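Local structure of minor structural protein 4 (Lactococcus phage Tuc2009, 5E7T) at residues 5-10 / 102-107; 18-23 / 89-94. The protein probably serves as a structural component of the phage baseplate, contributing an immunoglobulin-like domain that packs against other baseplate proteins. All blocks are in the same frame, centred on the assembly; numbering follows the deposited sequence.

Interaction 1: residues 5-10 / 102-107; sequences NVVIEH and YVEKVK
Val7 and Tyr102 form a hydrogen-bonded pair where strand 4-10 meets strand 98-103, the last strand within this chain of the antiparallel sheet in the immunoglobulin-like baseplate domain. Val7 N donates to Tyr102 O at 2.8 Å, and Tyr102 N returns a bond to Val7 O at 3.0 Å. Just beyond strand 98-103, one more backbone bond joins Glu104 N to Asn5 O at 2.9 Å. Val6 and Val103, a non-hydrogen-bonded pair, put branched side chains suited to strands on the other face of the sheet, where Val6 meets Phe91. Tyr102 CG stands between the backbone N and the carbonyl carbon (chi1 54°), starting the side chain back toward strand 4-10, and the ring lies beside Val7. Val7 CB sits over one ring face, 4.0 Å from the centroid, in a CH-pi contact offset toward the rim, while Val7 CG2 packs on the aliphatic part of Glu104, 3.8 Å from its CB. Tyrosine suits this position because its ring face packs on the valine while its OH makes polar contacts. That OH, also hydrogen-bonded to Lys58, donates to the anti side of Glu9 OE2 at 3.1 Å, with the Glu9 carboxylate nearly perpendicular to the ring.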
loop_
_atom_site.group_PDB
_atom_site.type_symbol
_atom_site.label_atom_id
_atom_site.label_comp_id
_atom_site.label_asym_id
_atom_site.label_seq_id
_atom_site.Cartn_x
_atom_site.Cartn_y
_atom_site.Cartn_z
ATOM N N ASN A 5 27.848 32.780 -0.985
ATOM C CA ASN A 5 27.510 31.582 -1.722
ATOM C C ASN A 5 28.086 30.346 -1.096
ATOM O O ASN A 5 29.304 30.273 -0.872
ATOM C CB ASN A 5 28.003 31.724 -3.154
ATOM C CG ASN A 5 27.223 32.735 -3.950
ATOM O OD1 ASN A 5 26.172 32.429 -4.505
ATOM N ND2 ASN A 5 27.708 33.966 -4.027
ATOM N N VAL A 6 27.212 29.358 -0.829
ATOM C CA VAL A 6 27.635 28.060 -0.301
ATOM C C VAL A 6 27.400 27.013 -1.381
ATOM O O VAL A 6 26.278 26.880 -1.868
ATOM C CB VAL A 6 27.002 27.670 1.067
ATOM C CG1 VAL A 6 27.399 26.253 1.469
ATOM C CG2 VAL A 6 27.396 28.652 2.156
ATOM N N VAL A 7 28.458 26.288 -1.754
ATOM C CA VAL A 7 28.424 25.237 -2.765
ATOM C C VAL A 7 28.148 23.873 -2.133
ATOM O O VAL A 7 28.845 23.473 -1.199
ATOM C CB VAL A 7 29.737 25.203 -3.577
ATOM C CG1 VAL A 7 29.747 24.026 -4.537
ATOM C CG2 VAL A 7 29.942 26.504 -4.339
ATOM N N ILE A 8 27.167 23.141 -2.675
ATOM C CA ILE A 8 26.822 21.794 -2.234
ATOM C C ILE A 8 26.929 20.871 -3.426
ATOM O O ILE A 8 26.150 20.986 -4.380
ATOM C CB ILE A 8 25.447 21.693 -1.537
ATOM C CG1 ILE A 8 25.425 22.519 -0.256
ATOM C CG2 ILE A 8 25.117 20.234 -1.234
ATOM C CD1 ILE A 8 24.080 22.842 0.200
ATOM N N GLU A 9 27.920 19.971 -3.367
ATOM C CA GLU A 9 28.220 18.944 -4.350
ATOM C C GLU A 9 27.471 17.692 -3.964
ATOM O O GLU A 9 27.556 17.270 -2.812
ATOM C CB GLU A 9 29.723 18.672 -4.365
ATOM C CG GLU A 9 30.529 19.706 -5.127
ATOM C CD GLU A 9 32.024 19.465 -5.147
ATOM O OE1 GLU A 9 32.463 18.308 -4.927
ATOM O OE2 GLU A 9 32.758 20.449 -5.396
ATOM N N HIS A 10 26.744 17.091 -4.907
ATOM C CA HIS A 10 25.935 15.896 -4.640
ATOM C C HIS A 10 26.063 14.785 -5.703
ATOM O O HIS A 10 26.790 14.936 -6.689
ATOM C CB HIS A 10 24.471 16.306 -4.465
ATOM C CG HIS A 10 23.910 16.938 -5.701
ATOM N ND1 HIS A 10 24.136 18.266 -5.999
ATOM C CD2 HIS A 10 23.208 16.380 -6.703
ATOM C CE1 HIS A 10 23.562 18.469 -7.167
ATOM N NE2 HIS A 10 23.004 17.359 -7.633
ATOM N N TYR A 102 31.069 23.531 0.804
ATOM C CA TYR A 102 32.032 24.568 1.163
ATOM C C TYR A 102 31.549 25.964 0.756
ATOM O O TYR A 102 30.743 26.080 -0.164
ATOM C CB TYR A 102 33.406 24.247 0.508
ATOM C CG TYR A 102 33.342 24.039 -0.993
ATOM C CD1 TYR A 102 33.074 22.782 -1.536
ATOM C CD2 TYR A 102 33.570 25.092 -1.874
ATOM C CE1 TYR A 102 32.979 22.595 -2.914
ATOM C CE2 TYR A 102 33.479 24.915 -3.252
ATOM C CZ TYR A 102 33.171 23.669 -3.767
ATOM O OH TYR A 102 33.071 23.511 -5.125
ATOM N N VAL A 103 32.042 27.017 1.427
ATOM C CA VAL A 103 31.757 28.407 1.045
ATOM C C VAL A 103 32.560 28.610 -0.262
ATOM O O VAL A 103 33.735 28.246 -0.300
ATOM C CB VAL A 103 32.212 29.416 2.135
ATOM C CG1 VAL A 103 31.964 30.844 1.696
ATOM C CG2 VAL A 103 31.539 29.146 3.465
ATOM N N GLU A 104 31.926 29.132 -1.324
ATOM C CA GLU A 104 32.555 29.377 -2.627
ATOM C C GLU A 104 33.640 30.434 -2.462
ATOM O O GLU A 104 33.315 31.592 -2.197
ATOM C CB GLU A 104 31.496 29.879 -3.633
ATOM C CG GLU A 104 31.871 29.789 -5.104
ATOM C CD GLU A 104 30.766 30.176 -6.076
ATOM O OE1 GLU A 104 30.199 31.283 -5.924
ATOM O OE2 GLU A 104 30.476 29.381 -7.001
ATOM N N LYS A 105 34.927 30.040 -2.582
ATOM C CA LYS A 105 36.041 30.992 -2.493
ATOM C C LYS A 105 36.489 31.407 -3.898
ATOM O O LYS A 105 36.565 32.608 -4.181
ATOM C CB LYS A 105 37.209 30.471 -1.625
ATOM C CG LYS A 105 36.953 30.579 -0.106
ATOM C CD LYS A 105 38.061 29.938 0.754
ATOM C CE LYS A 105 37.611 29.697 2.187
ATOM N NZ LYS A 105 38.642 28.984 2.996
ATOM N N VAL A 106 36.737 30.425 -4.792
ATOM C CA VAL A 106 37.103 30.732 -6.180
ATOM C C VAL A 106 35.794 30.920 -6.925
ATOM O O VAL A 106 35.052 29.959 -7.145
ATOM C CB VAL A 106 38.048 29.709 -6.836
ATOM C CG1 VAL A 106 38.627 30.264 -8.125
ATOM C CG2 VAL A 106 39.164 29.335 -5.885
ATOM N N LYS A 107 35.476 32.187 -7.214
ATOM C CA LYS A 107 34.215 32.583 -7.811
ATOM C C LYS A 107 34.319 32.897 -9.323
ATOM O O LYS A 107 35.294 33.500 -9.788
ATOM C CB LYS A 107 33.579 33.744 -7.006
ATOM C CG LYS A 107 32.995 33.286 -5.656
ATOM C CD LYS A 107 31.983 34.273 -5.049
ATOM C CE LYS A 107 31.239 33.708 -3.854
ATOM N NZ LYS A 107 30.426 34.748 -3.164
#

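Interaction 2: residues 18-23 / 89-94; sequences VKVTYY and MRFVIE
Arg90, Met89 and Val18 have the most surface buried where antiparallel strands 17-24 and 87-94 pair as adjacent inner strands in the sheet of the immunoglobulin-like domain. Two hydrogen-bonded pairs, Thr21 with Arg90 and Lys19 with Val92, each make two backbone bonds, and the non-hydrogen-bonded pairs alternate with them. Arg90 shares its face with Thr21, Tyr23 and Val92. Its CG is anti to the backbone N (chi1 -168°), and the chain runs extended to NE alongside Thr21, whose OG1 lies 3.4 Å from Arg90 CB. Tyr23 crosses the same aliphatic stem, with CE1 3.8 Å from Arg90 CB. A long arginine suits this place because its methylenes can pack on neighbours while its charged end reaches Glu79 in a salt bridge through NE; Val92 CG2 covers one face of the guanidinium, over its centre. Thr21 OG1 and Tyr23 OH bond to a chain of another protein, so this face takes part in assembly. The opposite face is largely apolar. Met89 sets its CG 4.0 Å from Val20 CG1, and a bend at chi3 (-77°) places CE 3.9 Å from CD2 of Tyr22, whose OH bonds to Glu87; the flexible thioether chain can thus touch two unlike partners. Val20 CG1 also stands over one face of the Phe91 ring in a CH-pi contact, 4.2 Å from its centroid. Val18, whose branched side chain suits a buried strand position, places CG1 near the plane of that ring at its edge and 4.0 Å from Phe91 CB. Val61 and Ile59 of strand 58-63 extend this core. Back on the side of Arg90, the exposed side chains of Lys19 and Glu94 approach, NZ to OE1 at 3.9 Å, in a long salt bridge.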
loop_
_atom_site.group_PDB
_atom_site.type_symbol
_atom_site.label_atom_id
_atom_site.label_comp_id
_atom_site.label_asym_id
_atom_site.label_seq_id
_atom_site.Cartn_x
_atom_site.Cartn_y
_atom_site.Cartn_z
ATOM N N VAL A 18 17.209 22.601 -1.607
ATOM C CA VAL A 18 17.963 22.926 -0.395
ATOM C C VAL A 18 17.142 23.847 0.451
ATOM O O VAL A 18 16.555 24.795 -0.071
ATOM C CB VAL A 18 19.390 23.472 -0.634
ATOM C CG1 VAL A 18 20.042 23.864 0.684
ATOM C CG2 VAL A 18 20.263 22.440 -1.346
ATOM N N LYS A 19 17.057 23.539 1.757
ATOM C CA LYS A 19 16.375 24.375 2.736
ATOM C C LYS A 19 17.388 24.835 3.785
ATOM O O LYS A 19 18.087 24.009 4.390
ATOM C CB LYS A 19 15.157 23.686 3.337
ATOM C CG LYS A 19 13.906 23.952 2.527
ATOM C CD LYS A 19 13.029 22.722 2.509
ATOM C CE LYS A 19 11.912 22.820 1.506
ATOM N NZ LYS A 19 11.357 21.470 1.194
ATOM N N VAL A 20 17.510 26.166 3.940
ATOM C CA VAL A 20 18.445 26.779 4.869
ATOM C C VAL A 20 17.763 27.316 6.141
ATOM O O VAL A 20 16.735 28.024 6.074
ATOM C CB VAL A 20 19.322 27.863 4.191
ATOM C CG1 VAL A 20 20.486 28.276 5.086
ATOM C CG2 VAL A 20 19.842 27.388 2.836
ATOM N N THR A 21 18.361 26.958 7.294
ATOM C CA THR A 21 18.016 27.441 8.625
ATOM C C THR A 21 19.291 27.930 9.326
ATOM O O THR A 21 20.411 27.516 8.985
ATOM C CB THR A 21 17.274 26.412 9.509
ATOM O OG1 THR A 21 18.042 25.216 9.641
ATOM C CG2 THR A 21 15.867 26.133 9.052
ATOM N N TYR A 22 19.096 28.804 10.308
ATOM C CA TYR A 22 20.131 29.380 11.140
ATOM C C TYR A 22 19.669 29.286 12.608
ATOM O O TYR A 22 18.507 29.554 12.922
ATOM C CB TYR A 22 20.392 30.852 10.732
ATOM C CG TYR A 22 21.293 31.591 11.708
ATOM C CD1 TYR A 22 20.769 32.225 12.832
ATOM C CD2 TYR A 22 22.669 31.659 11.504
ATOM C CE1 TYR A 22 21.593 32.886 13.744
ATOM C CE2 TYR A 22 23.500 32.334 12.396
ATOM C CZ TYR A 22 22.961 32.929 13.525
ATOM O OH TYR A 22 23.769 33.576 14.426
ATOM N N TYR A 23 20.594 28.952 13.504
ATOM C CA TYR A 23 20.322 28.838 14.935
ATOM C C TYR A 23 21.600 28.857 15.768
ATOM O O TYR A 23 22.657 28.386 15.320
ATOM C CB TYR A 23 19.462 27.611 15.263
ATOM C CG TYR A 23 19.977 26.314 14.686
ATOM C CD1 TYR A 23 19.566 25.873 13.434
ATOM C CD2 TYR A 23 20.859 25.514 15.403
ATOM C CE1 TYR A 23 20.056 24.691 12.890
ATOM C CE2 TYR A 23 21.354 24.326 14.868
ATOM C CZ TYR A 23 20.929 23.906 13.621
ATOM O OH TYR A 23 21.391 22.718 13.111
ATOM N N MET A 89 24.575 27.297 10.509
ATOM C CA MET A 89 23.789 27.485 9.316
ATOM C C MET A 89 23.667 26.085 8.764
ATOM O O MET A 89 24.682 25.416 8.521
ATOM C CB MET A 89 24.468 28.424 8.355
ATOM C CG MET A 89 23.504 29.116 7.499
ATOM S SD MET A 89 24.321 30.454 6.652
ATOM C CE MET A 89 24.421 31.692 8.014
ATOM N N ARG A 90 22.423 25.603 8.703
ATOM C CA ARG A 90 22.080 24.249 8.320
ATOM C C ARG A 90 21.464 24.242 6.916
ATOM O O ARG A 90 20.571 25.046 6.640
ATOM C CB ARG A 90 21.098 23.703 9.364
ATOM C CG ARG A 90 20.867 22.224 9.262
ATOM C CD ARG A 90 19.532 21.818 9.838
ATOM N NE ARG A 90 19.375 20.377 9.710
ATOM C CZ ARG A 90 18.237 19.714 9.853
ATOM N NH1 ARG A 90 17.116 20.360 10.104
ATOM N NH2 ARG A 90 18.208 18.395 9.702
ATOM N N PHE A 91 21.943 23.336 6.034
ATOM C CA PHE A 91 21.491 23.182 4.644
ATOM C C PHE A 91 20.945 21.777 4.475
ATOM O O PHE A 91 21.690 20.824 4.619
ATOM C CB PHE A 91 22.668 23.420 3.677
ATOM C CG PHE A 91 23.289 24.800 3.774
ATOM C CD1 PHE A 91 24.151 25.125 4.820
ATOM C CD2 PHE A 91 23.018 25.771 2.815
ATOM C CE1 PHE A 91 24.706 26.402 4.919
ATOM C CE2 PHE A 91 23.575 27.052 2.919
ATOM C CZ PHE A 91 24.418 27.354 3.967
ATOM N N VAL A 92 19.647 21.632 4.236
ATOM C CA VAL A 92 19.074 20.299 4.090
ATOM C C VAL A 92 18.735 20.050 2.638
ATOM O O VAL A 92 17.850 20.727 2.083
ATOM C CB VAL A 92 17.842 20.022 5.005
ATOM C CG1 VAL A 92 17.413 18.562 4.928
ATOM C CG2 VAL A 92 18.110 20.419 6.447
ATOM N N ILE A 93 19.422 19.039 2.040
ATOM C CA ILE A 93 19.229 18.565 0.661
ATOM C C ILE A 93 18.025 17.610 0.609
ATOM O O ILE A 93 17.696 16.975 1.620
ATOM C CB ILE A 93 20.513 17.883 0.138
ATOM C CG1 ILE A 93 20.543 17.833 -1.402
ATOM C CG2 ILE A 93 20.719 16.493 0.776
ATOM C CD1 ILE A 93 21.913 17.631 -2.021
ATOM N N GLU A 94 17.380 17.506 -0.560
ATOM C CA GLU A 94 16.264 16.597 -0.762
ATOM C C GLU A 94 16.497 15.819 -2.041
ATOM O O GLU A 94 16.700 16.417 -3.091
ATOM C CB GLU A 94 14.943 17.375 -0.828
ATOM C CG GLU A 94 13.688 16.514 -0.711
ATOM C CD GLU A 94 12.359 17.175 -1.043
ATOM O OE1 GLU A 94 12.272 18.425 -1.014
ATOM O OE2 GLU A 94 11.388 16.427 -1.303
#

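From the N terminus, strand 4-10 comes first and strand 17-24 follows it. The chain then passes through strands 45-55, 58-63, 72-75 and 79-84 before strand 87-94 returns to pair with 17-24, closing the loop of interaction 2. Strand 98-103 comes next and pairs with strand 4-10, so interaction 1 closes a wider loop in which interaction 2 is nested without crossing. Both belong to one antiparallel sheet, interaction 1 at its edge within this chain and interaction 2 further in. Strand 4-10 lies four places from 87-94 yet touches it, consistent with a sheet curled so that apolar faces meet: Val6 CG2 packs 3.7 Å from Phe91 CZ, and Ile8 CD1 reaches both Phe91 and Val18.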